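Local structure of twitching motility protein PilT (Aquifex aeolicus, 2EWV) at residues V82-G87 with A96-Q101; E58-L63 with R102-A107; S111-I116 with I175-K180; I169-P174 with I213-M218. The protein appears to act as the hexameric ATPase motor that retracts pili to drive twitching motility, with domain movements and subunit cooperation thought to power it. All coordinates share one frame; numbering follows the deposited sequence.

Contact 1: residues V82-G87 with A96-Q101; sequences VDFSFG and ANVFYQ
The Phe84 ring carries the methyl of Ala96 on one face, CB lying 3.8 Å above the ring plane and offset toward the rim in a CH-pi contact. In that plane, at the edge, sits Val82 CG2, while Val98 CG2 approaches Phe84 CE2 obliquely at 4.1 Å. The same Ala96 methyl meets Phe86 edge-on, its CB 3.8 Å from Phe86 CE2, so one methyl touches two rings, the face of one and the edge of the other. His72 stacks with Phe84 from outside the two segments. With CG held between the backbone N and the carbonyl carbon (chi1 67°), the Phe84 ring is swung across to Ala96. Val82 and Val98 run side by side on this face of the antiparallel hairpin formed by strands 81-87 and 93-99.

Phe84 and Ala96 make a hydrogen-bonded pair: Ala96 N reaches Phe84 O at 2.8 Å almost head-on, whereas Phe84 N comes to Ala96 O at 3.2 Å from above the carbonyl plane. Farther along, Val82 N bonds to Val98 O at 2.9 Å. On the other face Asp83 and Asn97 meet, their carboxylate and amide planes 68° apart, and the bond from Asn97 ND2 to Asp83 OD1 is bent and weak. The stronger partner of Asp83 is Arg95, which takes OD2 in a salt bridge. The chemistry thus divides by face, with carbon contacts around two rings on one side and a charged and amide-bearing group on the other, of which Asn97 also packs on Arg207 of the second subunit.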
loop_
_atom_site.group_PDB
_atom_site.type_symbol
_atom_site.label_atom_id
_atom_site.label_comp_id
_atom_site.label_asym_id
_atom_site.label_seq_id
_atom_site.Cartn_x
_atom_site.Cartn_y
_atom_site.Cartn_z
ATOM N N VAL A 82 -8.386 -5.212 -29.219
ATOM C CA VAL A 82 -9.547 -5.923 -28.677
ATOM C C VAL A 82 -9.495 -7.374 -29.090
ATOM O O VAL A 82 -9.176 -7.688 -30.229
ATOM C CB VAL A 82 -10.902 -5.400 -29.200
ATOM C CG1 VAL A 82 -11.434 -4.329 -28.283
ATOM C CG2 VAL A 82 -10.764 -4.906 -30.632
ATOM N N ASP A 83 -9.826 -8.257 -28.160
ATOM C CA ASP A 83 -9.843 -9.677 -28.453
ATOM C C ASP A 83 -11.279 -10.194 -28.239
ATOM O O ASP A 83 -11.727 -10.299 -27.097
ATOM C CB ASP A 83 -8.857 -10.396 -27.531
ATOM C CG ASP A 83 -8.373 -11.711 -28.118
ATOM O OD1 ASP A 83 -7.707 -11.671 -29.178
ATOM O OD2 ASP A 83 -8.665 -12.782 -27.532
ATOM N N PHE A 84 -11.993 -10.512 -29.327
ATOM C CA PHE A 84 -13.390 -10.976 -29.241
ATOM C C PHE A 84 -13.821 -11.991 -30.290
ATOM O O PHE A 84 -13.121 -12.218 -31.275
ATOM C CB PHE A 84 -14.341 -9.786 -29.337
ATOM C CG PHE A 84 -14.335 -9.108 -30.685
ATOM C CD1 PHE A 84 -15.233 -9.484 -31.683
ATOM C CD2 PHE A 84 -13.422 -8.093 -30.959
ATOM C CE1 PHE A 84 -15.221 -8.849 -32.930
ATOM C CE2 PHE A 84 -13.402 -7.455 -32.199
ATOM C CZ PHE A 84 -14.302 -7.834 -33.186
ATOM N N SER A 85 -15.001 -12.572 -30.078
ATOM C CA SER A 85 -15.568 -13.565 -30.985
ATOM C C SER A 85 -16.937 -13.103 -31.466
ATOM O O SER A 85 -17.715 -12.535 -30.703
ATOM C CB SER A 85 -15.730 -14.911 -30.275
ATOM O OG SER A 85 -14.586 -15.244 -29.514
ATOM N N PHE A 86 -17.229 -13.361 -32.733
ATOM C CA PHE A 86 -18.507 -12.973 -33.318
ATOM C C PHE A 86 -18.969 -14.077 -34.262
ATOM O O PHE A 86 -18.147 -14.829 -34.781
ATOM C CB PHE A 86 -18.356 -11.656 -34.084
ATOM C CG PHE A 86 -17.440 -11.747 -35.277
ATOM C CD1 PHE A 86 -17.902 -12.240 -36.497
ATOM C CD2 PHE A 86 -16.107 -11.363 -35.174
ATOM C CE1 PHE A 86 -17.047 -12.347 -37.600
ATOM C CE2 PHE A 86 -15.241 -11.465 -36.273
ATOM C CZ PHE A 86 -15.712 -11.959 -37.487
ATOM N N GLY A 87 -20.278 -14.163 -34.489
ATOM C CA GLY A 87 -20.800 -15.192 -35.370
ATOM C C GLY A 87 -21.541 -14.722 -36.612
ATOM O O GLY A 87 -22.331 -13.775 -36.570
ATOM N N ALA A 96 -11.569 -12.739 -33.560
ATOM C CA ALA A 96 -10.899 -11.565 -34.091
ATOM C C ALA A 96 -9.995 -10.937 -33.043
ATOM O O ALA A 96 -10.101 -11.243 -31.859
ATOM C CB ALA A 96 -11.931 -10.550 -34.551
ATOM N N ASN A 97 -9.095 -10.069 -33.501
ATOM C CA ASN A 97 -8.166 -9.335 -32.643
ATOM C C ASN A 97 -7.722 -8.088 -33.401
ATOM O O ASN A 97 -6.690 -8.094 -34.063
ATOM C CB ASN A 97 -6.934 -10.171 -32.292
ATOM C CG ASN A 97 -5.998 -9.446 -31.328
ATOM O OD1 ASN A 97 -5.638 -8.285 -31.541
ATOM N ND2 ASN A 97 -5.601 -10.130 -30.259
ATOM N N VAL A 98 -8.511 -7.026 -33.308
ATOM C CA VAL A 98 -8.200 -5.786 -33.989
ATOM C C VAL A 98 -7.246 -5.014 -33.107
ATOM O O VAL A 98 -7.300 -5.125 -31.888
ATOM C CB VAL A 98 -9.476 -4.952 -34.220
ATOM C CG1 VAL A 98 -9.199 -3.835 -35.215
ATOM C CG2 VAL A 98 -10.601 -5.857 -34.716
ATOM N N PHE A 99 -6.368 -4.234 -33.726
ATOM C CA PHE A 99 -5.384 -3.444 -32.982
ATOM C C PHE A 99 -4.882 -2.290 -33.796
ATOM O O PHE A 99 -4.904 -2.354 -35.021
ATOM C CB PHE A 99 -4.170 -4.307 -32.621
ATOM C CG PHE A 99 -3.638 -5.096 -33.787
ATOM C CD1 PHE A 99 -4.259 -6.278 -34.172
ATOM C CD2 PHE A 99 -2.560 -4.639 -34.531
ATOM C CE1 PHE A 99 -3.825 -7.000 -35.279
ATOM C CE2 PHE A 99 -2.114 -5.357 -35.649
ATOM C CZ PHE A 99 -2.751 -6.543 -36.022
ATOM N N TYR A 100 -4.412 -1.240 -33.122
ATOM C CA TYR A 100 -3.838 -0.098 -33.845
ATOM C C TYR A 100 -2.465 -0.565 -34.236
ATOM O O TYR A 100 -1.583 -0.780 -33.399
ATOM C CB TYR A 100 -3.758 1.143 -32.971
ATOM C CG TYR A 100 -5.040 1.920 -32.903
ATOM C CD1 TYR A 100 -5.306 2.754 -31.812
ATOM C CD2 TYR A 100 -6.007 1.811 -33.908
ATOM C CE1 TYR A 100 -6.510 3.453 -31.721
ATOM C CE2 TYR A 100 -7.208 2.506 -33.826
ATOM C CZ TYR A 100 -7.456 3.316 -32.734
ATOM O OH TYR A 100 -8.665 3.966 -32.650
ATOM N N GLN A 101 -2.287 -0.712 -35.531
ATOM C CA GLN A 101 -1.052 -1.255 -36.018
ATOM C C GLN A 101 0.043 -0.242 -36.208
ATOM O O GLN A 101 1.014 -0.219 -35.413
ATOM C CB GLN A 101 -1.276 -1.920 -37.352
ATOM C CG GLN A 101 -0.020 -2.549 -37.823
ATOM C CD GLN A 101 -0.126 -3.030 -39.220
ATOM O OE1 GLN A 101 -1.054 -3.766 -39.570
ATOM N NE2 GLN A 101 0.839 -2.651 -40.037
#

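Contact 2: residues E58-L63 with R102-A107; sequences EDTQKL and RGSVAA
Glu58 lies along Ser104 for its whole length. CB is 3.6 Å from Ser104 OG, and CG keeps the same 3.6 Å from that hydroxyl as the chain runs past it. The carboxyl carbon CD is 3.8 Å from Ser104 OG, and at the tip OE2 accepts a weak hydrogen bond from Ser104 OG at 3.4 Å. Ser104 turns its hydroxyl this way because OG stands anti to the backbone N (chi1 -166°). The grip is therefore loose, and Glu58 is exposed to solvent.

The firmer link joins Thr60 to Val105: Thr60 OG1 donates to Val105 O at 2.8 Å, coming from 35° above the carbonyl plane. The Thr60 and Val105 side chains pass one another running in opposing senses, and Val105 CG2 tucks against Gln61 CB at 3.4 Å, so the valine packs on aliphatic carbon beside the polar bond. Within 58-63, Lys62 NZ and Asp59 OD1 form a salt bridge. Gly103 has backbone angles at which a CB would jam against the preceding carbonyl O, as suits the turn there.

Gln61 lies in the short helix 61-65. The loop 102-107 links strand 93-99 to strand 107-109, with Ala106 bonded through its backbone to Phe99. This loop also meets the second subunit, where Arg102 NH2 bonds to Phe179 O of that neighbouring chain, while at its end Ala107 pairs through its backbone with Leu32 of strand 29-32.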
loop_
_atom_site.group_PDB
_atom_site.type_symbol
_atom_site.label_atom_id
_atom_site.label_comp_id
_atom_site.label_asym_id
_atom_site.label_seq_id
_atom_site.Cartn_x
_atom_site.Cartn_y
_atom_site.Cartn_z
ATOM N N GLU A 58 -6.699 2.773 -45.399
ATOM C CA GLU A 58 -6.744 2.838 -43.933
ATOM C C GLU A 58 -8.165 2.695 -43.422
ATOM O O GLU A 58 -8.449 2.891 -42.237
ATOM C CB GLU A 58 -6.138 4.139 -43.424
ATOM C CG GLU A 58 -4.649 4.215 -43.675
ATOM C CD GLU A 58 -3.931 5.197 -42.754
ATOM O OE1 GLU A 58 -4.239 6.408 -42.808
ATOM O OE2 GLU A 58 -3.053 4.754 -41.973
ATOM N N ASP A 59 -9.056 2.354 -44.347
ATOM C CA ASP A 59 -10.447 2.125 -44.042
ATOM C C ASP A 59 -10.628 0.621 -43.943
ATOM O O ASP A 59 -11.410 -0.009 -44.661
ATOM C CB ASP A 59 -11.311 2.759 -45.112
ATOM C CG ASP A 59 -11.259 4.265 -45.039
ATOM O OD1 ASP A 59 -11.896 4.942 -45.869
ATOM O OD2 ASP A 59 -10.567 4.775 -44.130
ATOM N N THR A 60 -9.810 0.084 -43.038
ATOM C CA THR A 60 -9.743 -1.318 -42.638
ATOM C C THR A 60 -10.450 -1.220 -41.288
ATOM O O THR A 60 -10.718 -2.209 -40.597
ATOM C CB THR A 60 -8.281 -1.754 -42.401
ATOM O OG1 THR A 60 -7.627 -0.790 -41.571
ATOM C CG2 THR A 60 -7.530 -1.857 -43.699
ATOM N N GLN A 61 -10.727 0.036 -40.949
ATOM C CA GLN A 61 -11.410 0.455 -39.737
ATOM C C GLN A 61 -12.911 0.318 -39.987
ATOM O O GLN A 61 -13.699 0.134 -39.053
ATOM C CB GLN A 61 -11.025 1.913 -39.454
ATOM C CG GLN A 61 -11.871 2.662 -38.449
ATOM C CD GLN A 61 -13.185 3.146 -39.032
ATOM O OE1 GLN A 61 -13.231 3.705 -40.134
ATOM N NE2 GLN A 61 -14.264 2.945 -38.285
ATOM N N LYS A 62 -13.281 0.395 -41.267
ATOM C CA LYS A 62 -14.667 0.286 -41.726
ATOM C C LYS A 62 -15.111 -1.171 -41.646
ATOM O O LYS A 62 -16.190 -1.480 -41.138
ATOM C CB LYS A 62 -14.779 0.778 -43.175
ATOM C CG LYS A 62 -14.262 2.194 -43.403
ATOM C CD LYS A 62 -15.395 3.198 -43.504
ATOM C CE LYS A 62 -16.095 3.121 -44.865
ATOM N NZ LYS A 62 -15.229 3.602 -45.981
ATOM N N LEU A 63 -14.267 -2.057 -42.164
ATOM C CA LEU A 63 -14.533 -3.485 -42.151
ATOM C C LEU A 63 -14.552 -3.965 -40.711
ATOM O O LEU A 63 -15.434 -4.721 -40.309
ATOM C CB LEU A 63 -13.435 -4.223 -42.909
ATOM C CG LEU A 63 -13.397 -4.080 -44.426
ATOM C CD1 LEU A 63 -12.066 -4.555 -44.941
ATOM C CD2 LEU A 63 -14.521 -4.879 -45.045
ATOM N N ARG A 102 -0.025 0.553 -37.286
ATOM C CA ARG A 102 1.053 1.519 -37.465
ATOM C C ARG A 102 0.376 2.843 -37.732
ATOM O O ARG A 102 0.593 3.562 -38.714
ATOM C CB ARG A 102 1.904 1.042 -38.619
ATOM C CG ARG A 102 2.686 2.034 -39.410
ATOM C CD ARG A 102 3.748 1.262 -40.186
ATOM N NE ARG A 102 3.488 0.988 -41.608
ATOM C CZ ARG A 102 4.373 0.355 -42.375
ATOM N NH1 ARG A 102 5.495 -0.029 -41.796
ATOM N NH2 ARG A 102 4.180 0.142 -43.682
ATOM N N GLY A 103 -0.476 3.159 -36.782
ATOM C CA GLY A 103 -1.212 4.408 -36.811
ATOM C C GLY A 103 -2.457 4.226 -37.597
ATOM O O GLY A 103 -2.954 5.192 -38.132
ATOM N N SER A 104 -2.930 2.987 -37.697
ATOM C CA SER A 104 -4.155 2.737 -38.469
ATOM C C SER A 104 -5.204 1.855 -37.741
ATOM O O SER A 104 -5.944 2.330 -36.850
ATOM C CB SER A 104 -3.779 2.080 -39.810
ATOM O OG SER A 104 -4.854 2.106 -40.718
ATOM N N VAL A 105 -5.212 0.575 -38.136
ATOM C CA VAL A 105 -6.091 -0.465 -37.633
ATOM C C VAL A 105 -5.801 -1.710 -38.444
ATOM O O VAL A 105 -5.795 -1.696 -39.681
ATOM C CB VAL A 105 -7.609 -0.108 -37.802
ATOM C CG1 VAL A 105 -8.139 0.441 -36.504
ATOM C CG2 VAL A 105 -7.827 0.898 -38.954
ATOM N N ALA A 106 -5.583 -2.800 -37.732
ATOM C CA ALA A 106 -5.302 -4.054 -38.375
ATOM C C ALA A 106 -6.084 -5.139 -37.649
ATOM O O ALA A 106 -6.273 -5.098 -36.424
ATOM C CB ALA A 106 -3.815 -4.333 -38.336
ATOM N N ALA A 107 -6.573 -6.096 -38.426
ATOM C CA ALA A 107 -7.328 -7.197 -37.869
ATOM C C ALA A 107 -6.787 -8.570 -38.276
ATOM O O ALA A 107 -6.205 -8.745 -39.348
ATOM C CB ALA A 107 -8.785 -7.065 -38.257
#

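Contact 3: residues S111-I116 with I175-K180; sequences SLPAEI and IEYVFK
Residues 111-116, in the loop between strand 107-109 and helix 119-122, pack Pro113 and Ile116 on Tyr177, which lies in the loop after strand 167-172 of the P-loop ATPase core, beside the nucleotide site. Ile116 CG1 comes obliquely to Tyr177 CD1 at 3.6 Å, and Pro113 lies close against the same ring, at a separation the model leaves doubtful. Glu115 O sits at the ring's edge, near its plane, 3.5 Å from Tyr177 CE1. The tip of Ile116 goes further: CD1 touches Val178 O at 3.5 Å and Phe179 CD2 at 4.0 Å. It gets there because CG1 is anti to the carbonyl carbon (chi1 -70°). At the other end Leu112 CD1 rests 3.9 Å from Ile175 O.

Beyond the segments, Tyr177 OH is hydrogen-bonded to Thr151 OG1, a residue of the ADP pocket. Without the tyrosine ring, as with an alanine here, Ile116 is likely to face a gap and the Thr151 hydroxyl to lose its mate.

Glu176, whose side chain comes to about 4 Å from the bound ADP, shares Arg93 with the first loop: NH2 of that arginine bonds both Pro113 O and Glu176 O. Tyr177 also packs on Ala154 of helix 149-163, and Phe179 touches Ile157 of that helix and Val186 of strand 185-190, with strand 93-99 supplying Arg93 alongside Leu112 and Val178.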
loop_
_atom_site.group_PDB
_atom_site.type_symbol
_atom_site.label_atom_id
_atom_site.label_comp_id
_atom_site.label_asym_id
_atom_site.label_seq_id
_atom_site.Cartn_x
_atom_site.Cartn_y
_atom_site.Cartn_z
ATOM N N SER A 111 -10.415 -18.829 -36.765
ATOM C CA SER A 111 -11.561 -19.665 -37.077
ATOM C C SER A 111 -11.939 -20.549 -35.902
ATOM O O SER A 111 -11.059 -21.079 -35.220
ATOM C CB SER A 111 -11.258 -20.544 -38.282
ATOM O OG SER A 111 -12.262 -21.537 -38.423
ATOM N N LEU A 112 -13.244 -20.710 -35.674
ATOM C CA LEU A 112 -13.747 -21.540 -34.577
ATOM C C LEU A 112 -14.494 -22.797 -35.024
ATOM O O LEU A 112 -15.428 -22.736 -35.834
ATOM C CB LEU A 112 -14.636 -20.720 -33.659
ATOM C CG LEU A 112 -13.884 -19.662 -32.866
ATOM C CD1 LEU A 112 -14.829 -19.124 -31.835
ATOM C CD2 LEU A 112 -12.636 -20.237 -32.191
ATOM N N PRO A 113 -14.108 -23.958 -34.465
ATOM C CA PRO A 113 -14.705 -25.256 -34.786
ATOM C C PRO A 113 -16.226 -25.384 -34.635
ATOM O O PRO A 113 -16.773 -25.280 -33.531
ATOM C CB PRO A 113 -13.942 -26.213 -33.876
ATOM C CG PRO A 113 -12.632 -25.531 -33.667
ATOM C CD PRO A 113 -13.069 -24.116 -33.434
ATOM N N ALA A 114 -16.885 -25.629 -35.768
ATOM C CA ALA A 114 -18.336 -25.799 -35.837
ATOM C C ALA A 114 -18.746 -27.214 -35.406
ATOM O O ALA A 114 -19.879 -27.439 -34.964
ATOM C CB ALA A 114 -18.826 -25.523 -37.270
ATOM N N GLU A 115 -17.818 -28.159 -35.519
ATOM C CA GLU A 115 -18.098 -29.546 -35.161
ATOM C C GLU A 115 -17.100 -30.208 -34.225
ATOM O O GLU A 115 -15.895 -30.042 -34.380
ATOM C CB GLU A 115 -18.182 -30.401 -36.416
ATOM C CG GLU A 115 -18.537 -31.846 -36.115
ATOM C CD GLU A 115 -18.446 -32.737 -37.332
ATOM O OE1 GLU A 115 -17.309 -33.045 -37.763
ATOM O OE2 GLU A 115 -19.515 -33.122 -37.858
ATOM N N ILE A 116 -17.614 -30.998 -33.287
ATOM C CA ILE A 116 -16.776 -31.716 -32.326
ATOM C C ILE A 116 -16.447 -33.135 -32.799
ATOM O O ILE A 116 -17.336 -33.890 -33.186
ATOM C CB ILE A 116 -17.459 -31.769 -30.950
ATOM C CG1 ILE A 116 -17.462 -30.362 -30.346
ATOM C CG2 ILE A 116 -16.742 -32.754 -30.042
ATOM C CD1 ILE A 116 -18.305 -30.206 -29.121
ATOM N N ILE A 175 -14.521 -19.293 -25.606
ATOM C CA ILE A 175 -15.264 -20.517 -25.852
ATOM C C ILE A 175 -14.817 -21.086 -27.203
ATOM O O ILE A 175 -15.210 -20.580 -28.257
ATOM C CB ILE A 175 -16.792 -20.261 -25.882
ATOM C CG1 ILE A 175 -17.263 -19.742 -24.524
ATOM C CG2 ILE A 175 -17.535 -21.554 -26.240
ATOM C CD1 ILE A 175 -18.683 -19.217 -24.544
ATOM N N GLU A 176 -13.981 -22.124 -27.160
ATOM C CA GLU A 176 -13.478 -22.771 -28.372
ATOM C C GLU A 176 -14.610 -23.556 -29.035
ATOM O O GLU A 176 -15.179 -23.112 -30.033
ATOM C CB GLU A 176 -12.326 -23.716 -28.024
ATOM C CG GLU A 176 -11.464 -24.110 -29.209
ATOM C CD GLU A 176 -10.326 -23.137 -29.475
ATOM O OE1 GLU A 176 -9.690 -23.275 -30.546
ATOM O OE2 GLU A 176 -10.059 -22.254 -28.622
ATOM N N TYR A 177 -14.927 -24.728 -28.490
ATOM C CA TYR A 177 -16.027 -25.521 -29.028
ATOM C C TYR A 177 -17.321 -25.147 -28.296
ATOM O O TYR A 177 -17.299 -24.730 -27.132
ATOM C CB TYR A 177 -15.784 -27.030 -28.865
ATOM C CG TYR A 177 -14.710 -27.649 -29.753
ATOM C CD1 TYR A 177 -14.946 -27.936 -31.092
ATOM C CD2 TYR A 177 -13.452 -27.977 -29.224
ATOM C CE1 TYR A 177 -13.955 -28.535 -31.877
ATOM C CE2 TYR A 177 -12.461 -28.572 -30.000
ATOM C CZ TYR A 177 -12.714 -28.848 -31.323
ATOM O OH TYR A 177 -11.716 -29.421 -32.075
ATOM N N VAL A 178 -18.439 -25.307 -29.002
ATOM C CA VAL A 178 -19.792 -25.008 -28.513
ATOM C C VAL A 178 -20.597 -26.320 -28.315
ATOM O O VAL A 178 -20.299 -27.343 -28.949
ATOM C CB VAL A 178 -20.504 -24.057 -29.522
ATOM C CG1 VAL A 178 -21.990 -24.009 -29.264
ATOM C CG2 VAL A 178 -19.908 -22.663 -29.409
ATOM N N PHE A 179 -21.610 -26.304 -27.449
ATOM C CA PHE A 179 -22.366 -27.529 -27.203
ATOM C C PHE A 179 -23.900 -27.494 -27.368
ATOM O O PHE A 179 -24.598 -26.598 -26.876
ATOM C CB PHE A 179 -22.040 -28.080 -25.804
ATOM C CG PHE A 179 -20.554 -28.270 -25.509
ATOM C CD1 PHE A 179 -19.775 -27.213 -25.047
ATOM C CD2 PHE A 179 -19.975 -29.534 -25.570
ATOM C CE1 PHE A 179 -18.451 -27.414 -24.635
ATOM C CE2 PHE A 179 -18.654 -29.744 -25.160
ATOM C CZ PHE A 179 -17.896 -28.677 -24.691
ATOM N N LYS A 180 -24.404 -28.515 -28.057
ATOM C CA LYS A 180 -25.828 -28.689 -28.313
ATOM C C LYS A 180 -26.442 -29.378 -27.118
ATOM O O LYS A 180 -25.907 -30.373 -26.635
ATOM C CB LYS A 180 -26.051 -29.586 -29.534
ATOM C CG LYS A 180 -25.827 -28.946 -30.903
ATOM C CD LYS A 180 -26.162 -29.957 -32.007
ATOM C CE LYS A 180 -26.492 -29.293 -33.355
ATOM N NZ LYS A 180 -27.062 -30.261 -34.363
#

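Contact 4: residues I169-P174 with I213-M218; sequences ITIEDP and IFVGEM
Strands 169-172 and 213-215 run parallel, their short axes 9° apart and paired Ile169 with Ile213, Thr170 with Phe214 and Ile171 with Val215, as neighbours in the mixed sheet of the P-loop NTPase core. Ile171 N bonds to Phe214 O at 2.7 Å, and Gly216 N returns to Ile171 O at 3.1 Å, so Ile171 is gripped through both its N-H and its carbonyl. By sequence, 213-217 probably belongs to the Walker B box and 171-173 to the Asp box of secretion ATPases.

One face holds the branched aliphatics: Ile169 and Ile213 lie side by side, CG2 of the first 3.9 Å from CG1 of the second, and Ile171 CD1 faces Val215 CG1 at 4.1 Å. On the other face Phe214 stands with CG anti to the backbone N (chi1 171°), which lays its edge against Thr170, with Thr170 CB 3.5 Å from Phe214 CD2. Its CE2 meets Glu172 CG obliquely at 3.8 Å. Were Phe214 cut back to an alanine, Thr170 CB and Glu172 CG would probably lose their ring neighbour and a gap would open on this face. Glu172 is held farther out by Glu176 N at OE1 and Gln188 NE2 at OE2.

Past the strand ends two like charges come close together, the carboxylates of Asp173 and Glu217, their planes 86° apart and Asp173 OD2 3.7 Å from Glu217 OE1.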
loop_
_atom_site.group_PDB
_atom_site.type_symbol
_atom_site.label_atom_id
_atom_site.label_comp_id
_atom_site.label_asym_id
_atom_site.label_seq_id
_atom_site.Cartn_x
_atom_site.Cartn_y
_atom_site.Cartn_z
ATOM N N ILE A 169 -21.421 -27.413 -16.723
ATOM C CA ILE A 169 -21.029 -26.004 -16.741
ATOM C C ILE A 169 -19.539 -25.798 -17.150
ATOM O O ILE A 169 -18.623 -26.374 -16.554
ATOM C CB ILE A 169 -21.338 -25.390 -15.337
ATOM C CG1 ILE A 169 -21.426 -23.872 -15.416
ATOM C CG2 ILE A 169 -20.300 -25.859 -14.322
ATOM C CD1 ILE A 169 -22.023 -23.293 -14.174
ATOM N N THR A 170 -19.301 -24.997 -18.183
ATOM C CA THR A 170 -17.932 -24.755 -18.626
ATOM C C THR A 170 -17.550 -23.280 -18.547
ATOM O O THR A 170 -18.302 -22.415 -18.988
ATOM C CB THR A 170 -17.699 -25.231 -20.095
ATOM O OG1 THR A 170 -18.450 -24.407 -20.991
ATOM C CG2 THR A 170 -18.123 -26.677 -20.279
ATOM N N ILE A 171 -16.378 -23.003 -17.977
ATOM C CA ILE A 171 -15.852 -21.631 -17.851
ATOM C C ILE A 171 -14.684 -21.520 -18.844
ATOM O O ILE A 171 -13.571 -21.972 -18.555
ATOM C CB ILE A 171 -15.317 -21.334 -16.403
ATOM C CG1 ILE A 171 -16.307 -21.821 -15.339
ATOM C CG2 ILE A 171 -15.130 -19.837 -16.225
ATOM C CD1 ILE A 171 -15.697 -21.933 -13.970
ATOM N N GLU A 172 -14.935 -20.916 -20.004
ATOM C CA GLU A 172 -13.907 -20.802 -21.037
ATOM C C GLU A 172 -13.348 -19.409 -21.375
ATOM O O GLU A 172 -13.960 -18.381 -21.069
ATOM C CB GLU A 172 -14.428 -21.428 -22.324
ATOM C CG GLU A 172 -14.701 -22.898 -22.257
ATOM C CD GLU A 172 -15.075 -23.425 -23.616
ATOM O OE1 GLU A 172 -14.262 -23.279 -24.552
ATOM O OE2 GLU A 172 -16.187 -23.972 -23.757
ATOM N N ASP A 173 -12.184 -19.395 -22.030
ATOM C CA ASP A 173 -11.521 -18.155 -22.457
ATOM C C ASP A 173 -10.573 -18.383 -23.637
ATOM O O ASP A 173 -9.383 -18.634 -23.443
ATOM C CB ASP A 173 -10.744 -17.535 -21.288
ATOM C CG ASP A 173 -9.874 -16.353 -21.717
ATOM O OD1 ASP A 173 -10.358 -15.509 -22.506
ATOM O OD2 ASP A 173 -8.712 -16.265 -21.251
ATOM N N PRO A 174 -11.081 -18.303 -24.879
ATOM C CA PRO A 174 -12.457 -18.031 -25.296
ATOM C C PRO A 174 -13.198 -19.345 -25.540
ATOM O O PRO A 174 -12.574 -20.400 -25.670
ATOM C CB PRO A 174 -12.249 -17.274 -26.586
ATOM C CG PRO A 174 -11.164 -18.094 -27.210
ATOM C CD PRO A 174 -10.197 -18.324 -26.058
ATOM N N ILE A 213 -17.924 -29.444 -13.783
ATOM C CA ILE A 213 -17.399 -28.086 -13.980
ATOM C C ILE A 213 -16.198 -28.131 -14.916
ATOM O O ILE A 213 -15.499 -29.132 -14.965
ATOM C CB ILE A 213 -16.928 -27.447 -12.665
ATOM C CG1 ILE A 213 -18.010 -27.562 -11.606
ATOM C CG2 ILE A 213 -16.589 -25.984 -12.899
ATOM C CD1 ILE A 213 -17.624 -26.899 -10.334
ATOM N N PHE A 214 -15.948 -27.058 -15.659
ATOM C CA PHE A 214 -14.805 -27.057 -16.564
ATOM C C PHE A 214 -14.032 -25.743 -16.633
ATOM O O PHE A 214 -14.560 -24.756 -17.136
ATOM C CB PHE A 214 -15.252 -27.441 -17.974
ATOM C CG PHE A 214 -14.180 -27.265 -19.020
ATOM C CD1 PHE A 214 -12.942 -27.884 -18.884
ATOM C CD2 PHE A 214 -14.415 -26.486 -20.149
ATOM C CE1 PHE A 214 -11.956 -27.726 -19.860
ATOM C CE2 PHE A 214 -13.431 -26.325 -21.129
ATOM C CZ PHE A 214 -12.204 -26.947 -20.984
ATOM N N VAL A 215 -12.788 -25.736 -16.132
ATOM C CA VAL A 215 -11.925 -24.539 -16.183
ATOM C C VAL A 215 -10.937 -24.660 -17.338
ATOM O O VAL A 215 -10.049 -25.515 -17.327
ATOM C CB VAL A 215 -11.108 -24.312 -14.885
ATOM C CG1 VAL A 215 -11.931 -23.530 -13.879
ATOM C CG2 VAL A 215 -10.675 -25.639 -14.306
ATOM N N GLY A 216 -11.104 -23.791 -18.328
ATOM C CA GLY A 216 -10.253 -23.816 -19.501
ATOM C C GLY A 216 -8.780 -23.700 -19.201
ATOM O O GLY A 216 -7.957 -24.304 -19.889
ATOM N N GLU A 217 -8.445 -22.923 -18.175
ATOM C CA GLU A 217 -7.055 -22.717 -17.800
ATOM C C GLU A 217 -6.939 -22.601 -16.287
ATOM O O GLU A 217 -7.752 -21.932 -15.652
ATOM C CB GLU A 217 -6.537 -21.446 -18.480
ATOM C CG GLU A 217 -6.972 -21.338 -19.944
ATOM C CD GLU A 217 -6.411 -20.128 -20.674
ATOM O OE1 GLU A 217 -6.481 -19.007 -20.124
ATOM O OE2 GLU A 217 -5.915 -20.301 -21.813
ATOM N N MET A 218 -5.932 -23.257 -15.715
ATOM C CA MET A 218 -5.720 -23.230 -14.267
ATOM C C MET A 218 -4.302 -22.834 -13.910
ATOM O O MET A 218 -3.537 -23.665 -13.430
ATOM C CB MET A 218 -5.964 -24.604 -13.663
ATOM C CG MET A 218 -7.170 -25.323 -14.168
ATOM S SD MET A 218 -6.933 -27.024 -13.721
ATOM C CE MET A 218 -7.085 -26.913 -11.925
#

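Overall arrangement
From the N terminus, 58-63 opens the first loop, which closes only when 102-107 returns to it in contact 2. Within that span the hairpin of contact 1 closes, and the two touch where Tyr100 packs against Val105. The chain then runs through strand 107-109 into 111-116, the opening half of contact 3. Contact 4 opens at 169-174 before 175-180 completes contact 3, and 213-218 closes it afterwards, so these two cross. Contacts 1 and 2 belong to the N-terminal part and face a second subunit; contact 3 joins the chain leaving it to the nucleotide-binding core, two neighbouring strands of which contact 4 pairs.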